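Local coordinates for protein pyruvate kinase (Pyrobaculum aerophilum, PDB 3QTG) that catalyses the last step of glycolysis, the interconversion of phosphoenolpyruvate and ADP with pyruvate and ATP, using a divalent metal cation, at residues V20-P25 / W320-T325. Sequence-based numbering, arbitrary orientation.
Sequences VATLGP and WLTNET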
ATOM      1  N   VAL A  20      33.579  10.922  11.170  1.00 38.15           N
ATOM      2  CA  VAL A  20      34.167  11.459  12.390  1.00 38.83           C
ATOM      3  C   VAL A  20      35.466  10.705  12.733  1.00 39.05           C
ATOM      4  O   VAL A  20      35.497   9.476  12.701  1.00 39.09           O
ATOM      5  CB  VAL A  20      33.157  11.407  13.583  1.00 38.25           C
ATOM      6  CG1 VAL A  20      33.861  11.619  14.938  1.00 38.84           C
ATOM      7  CG2 VAL A  20      32.058  12.427  13.378  1.00 38.00           C
ATOM      8  N   ALA A  21      36.530  11.449  13.028  1.00 39.64           N
ATOM      9  CA  ALA A  21      37.806  10.853  13.475  1.00 40.23           C
ATOM     10  C   ALA A  21      38.178  11.334  14.862  1.00 40.90           C
ATOM     11  O   ALA A  21      37.899  12.474  15.214  1.00 40.43           O
ATOM     12  CB  ALA A  21      38.927  11.162  12.513  1.00 40.35           C
ATOM     13  N   THR A  22      38.787  10.444  15.648  1.00 41.82           N
ATOM     14  CA  THR A  22      39.319  10.799  16.951  1.00 43.57           C
ATOM     15  C   THR A  22      40.760  11.307  16.847  1.00 45.08           C
ATOM     16  O   THR A  22      41.597  10.717  16.168  1.00 45.23           O
ATOM     17  CB  THR A  22      39.267   9.618  17.929  1.00 43.54           C
ATOM     18  OG1 THR A  22      37.898   9.227  18.120  1.00 41.87           O
ATOM     19  CG2 THR A  22      39.900   9.994  19.283  1.00 43.01           C
ATOM     20  N   LEU A  23      41.033  12.405  17.543  1.00 46.62           N
ATOM     21  CA  LEU A  23      42.362  12.992  17.555  1.00 47.61           C
ATOM     22  C   LEU A  23      43.168  12.429  18.711  1.00 48.10           C
ATOM     23  O   LEU A  23      42.663  12.305  19.829  1.00 48.21           O
ATOM     24  CB  LEU A  23      42.271  14.510  17.682  1.00 48.46           C
ATOM     25  CG  LEU A  23      41.546  15.289  16.586  1.00 48.44           C
ATOM     26  CD1 LEU A  23      41.599  16.768  16.947  1.00 49.86           C
ATOM     27  CD2 LEU A  23      42.139  15.043  15.180  1.00 48.06           C
ATOM     28  N   GLY A  24      44.424  12.096  18.438  1.00 48.58           N
ATOM     29  CA  GLY A  24      45.308  11.546  19.463  1.00 49.32           C
ATOM     30  C   GLY A  24      46.753  11.838  19.129  1.00 50.24           C
ATOM     31  O   GLY A  24      47.019  12.722  18.307  1.00 50.50           O
ATOM     32  N   PRO A  25      47.698  11.097  19.755  1.00 50.71           N
ATOM     33  CA  PRO A  25      49.121  11.255  19.445  1.00 51.79           C
ATOM     34  C   PRO A  25      49.459  11.033  17.971  1.00 52.27           C
ATOM     35  O   PRO A  25      50.325  11.728  17.448  1.00 52.55           O
ATOM     36  CB  PRO A  25      49.793  10.190  20.318  1.00 52.34           C
ATOM     37  CG  PRO A  25      48.830   9.986  21.462  1.00 51.80           C
ATOM     38  CD  PRO A  25      47.482  10.095  20.820  1.00 50.30           C
ATOM     39  N   TRP A 320      32.248   6.856  13.382  1.00 35.54           N
ATOM     40  CA  TRP A 320      33.302   7.465  14.180  1.00 36.16           C
ATOM     41  C   TRP A 320      34.477   6.501  14.277  1.00 36.77           C
ATOM     42  O   TRP A 320      34.348   5.418  14.825  1.00 36.18           O
ATOM     43  CB  TRP A 320      32.779   7.752  15.591  1.00 36.46           C
ATOM     44  CG  TRP A 320      31.652   8.753  15.697  1.00 35.87           C
ATOM     45  CD1 TRP A 320      30.870   9.250  14.683  1.00 35.31           C
ATOM     46  CD2 TRP A 320      31.186   9.374  16.901  1.00 36.32           C
ATOM     47  NE1 TRP A 320      29.958  10.147  15.185  1.00 36.57           N
ATOM     48  CE2 TRP A 320      30.137  10.247  16.544  1.00 35.82           C
ATOM     49  CE3 TRP A 320      31.574   9.296  18.248  1.00 36.55           C
ATOM     50  CZ2 TRP A 320      29.451  11.029  17.493  1.00 38.08           C
ATOM     51  CZ3 TRP A 320      30.885  10.065  19.186  1.00 37.17           C
ATOM     52  CH2 TRP A 320      29.831  10.914  18.805  1.00 35.22           C
ATOM     53  N   LEU A 321      35.617   6.896  13.737  1.00 38.28           N
ATOM     54  CA  LEU A 321      36.864   6.170  13.967  1.00 39.35           C
ATOM     55  C   LEU A 321      37.453   6.567  15.308  1.00 41.36           C
ATOM     56  O   LEU A 321      37.439   7.747  15.677  1.00 41.79           O
ATOM     57  CB  LEU A 321      37.863   6.470  12.848  1.00 39.66           C
ATOM     58  CG  LEU A 321      37.427   6.187  11.403  1.00 39.45           C
ATOM     59  CD1 LEU A 321      38.560   6.449  10.407  1.00 38.76           C
ATOM     60  CD2 LEU A 321      36.894   4.766  11.258  1.00 37.81           C
ATOM     61  N   THR A 322      37.974   5.584  16.043  1.00 43.20           N
ATOM     62  CA  THR A 322      38.575   5.861  17.340  1.00 45.09           C
ATOM     63  C   THR A 322      40.083   5.583  17.330  1.00 45.76           C
ATOM     64  O   THR A 322      40.846   6.451  16.904  1.00 45.95           O
ATOM     65  CB  THR A 322      37.796   5.190  18.502  1.00 45.07           C
ATOM     66  OG1 THR A 322      37.620   3.797  18.223  1.00 46.88           O
ATOM     67  CG2 THR A 322      36.412   5.833  18.627  1.00 45.26           C
ATOM     68  N   ASN A 323      40.502   4.393  17.768  1.00 47.20           N
ATOM     69  CA  ASN A 323      41.928   4.009  17.808  1.00 47.81           C
ATOM     70  C   ASN A 323      42.631   4.094  16.475  1.00 48.38           C
ATOM     71  O   ASN A 323      43.829   4.425  16.422  1.00 48.52           O
ATOM     72  CB  ASN A 323      42.079   2.590  18.308  1.00 48.49           C
ATOM     73  CG  ASN A 323      41.349   2.351  19.602  1.00 51.13           C
ATOM     74  OD1 ASN A 323      40.460   1.497  19.663  1.00 55.51           O
ATOM     75  ND2 ASN A 323      41.708   3.097  20.644  1.00 50.32           N
ATOM     76  N   GLU A 324      41.880   3.773  15.413  1.00 47.84           N
ATOM     77  CA  GLU A 324      42.342   3.776  14.021  1.00 48.38           C
ATOM     78  C   GLU A 324      43.038   5.076  13.655  1.00 48.78           C
ATOM     79  O   GLU A 324      43.932   5.094  12.804  1.00 49.68           O
ATOM     80  CB  GLU A 324      41.157   3.592  13.044  1.00 48.16           C
ATOM     81  CG  GLU A 324      40.342   2.326  13.211  1.00 48.59           C
ATOM     82  CD  GLU A 324      39.094   2.496  14.065  1.00 49.25           C
ATOM     83  OE1 GLU A 324      39.112   3.296  15.028  1.00 50.39           O
ATOM     84  OE2 GLU A 324      38.083   1.811  13.781  1.00 47.93           O
ATOM     85  N   THR A 325      42.598   6.168  14.268  1.00 48.51           N
ATOM     86  CA  THR A 325      43.176   7.484  14.005  1.00 48.68           C
ATOM     87  C   THR A 325      43.902   8.066  15.228  1.00 49.09           C
ATOM     88  O   THR A 325      44.870   8.809  15.078  1.00 49.68           O
ATOM     89  CB  THR A 325      42.108   8.488  13.472  1.00 48.73           C
ATOM     90  OG1 THR A 325      41.109   8.719  14.473  1.00 47.47           O
ATOM     91  CG2 THR A 325      41.440   7.961  12.176  1.00 47.40           C
TER
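Val-20 carries CG1 anti to its backbone N (chi1 165°), and Trp-320 turns CG anti to its carbonyl carbon (chi1 -64°); the parallel bridge Val-20/Trp-320 puts both side chains on the same face of the sheet, side by side. Val-20 CG1 sits 3.8 Å from the centroid of the Trp-320 five-membered ring, 16° off its normal, which defines a CH-pi contact over one face. Val-20 CB approaches Trp-320 CD1 to 3.3 Å, while Trp-320 NE1 is hydrogen-bonded to Ser-318 OG. An alanine in place of Trp-320 would probably leave a gap beside both methyls of Val-20 and deprive the Ser-318 hydroxyl of its indole donor. Leu-321 N donates to Val-20 O at 2.8 Å, within the parallel pairing of strands 18-22 and 318-321, the first and eighth, where the TIM barrel closes. Beyond it, Thr-22 OG1 donates to Leu-321 O (2.9 Å) in the carbonyl plane, on a lone pair. The same hydroxyl is also hydrogen-bonded to Arg-46 NE, so it links the barrel closure to a residue that, by similarity, binds substrate. Thr-325 OG1, on the short helix 323-326, donates to Thr-22 O at 2.7 Å, again in plane, fastening that helix to the backbone at Thr-22.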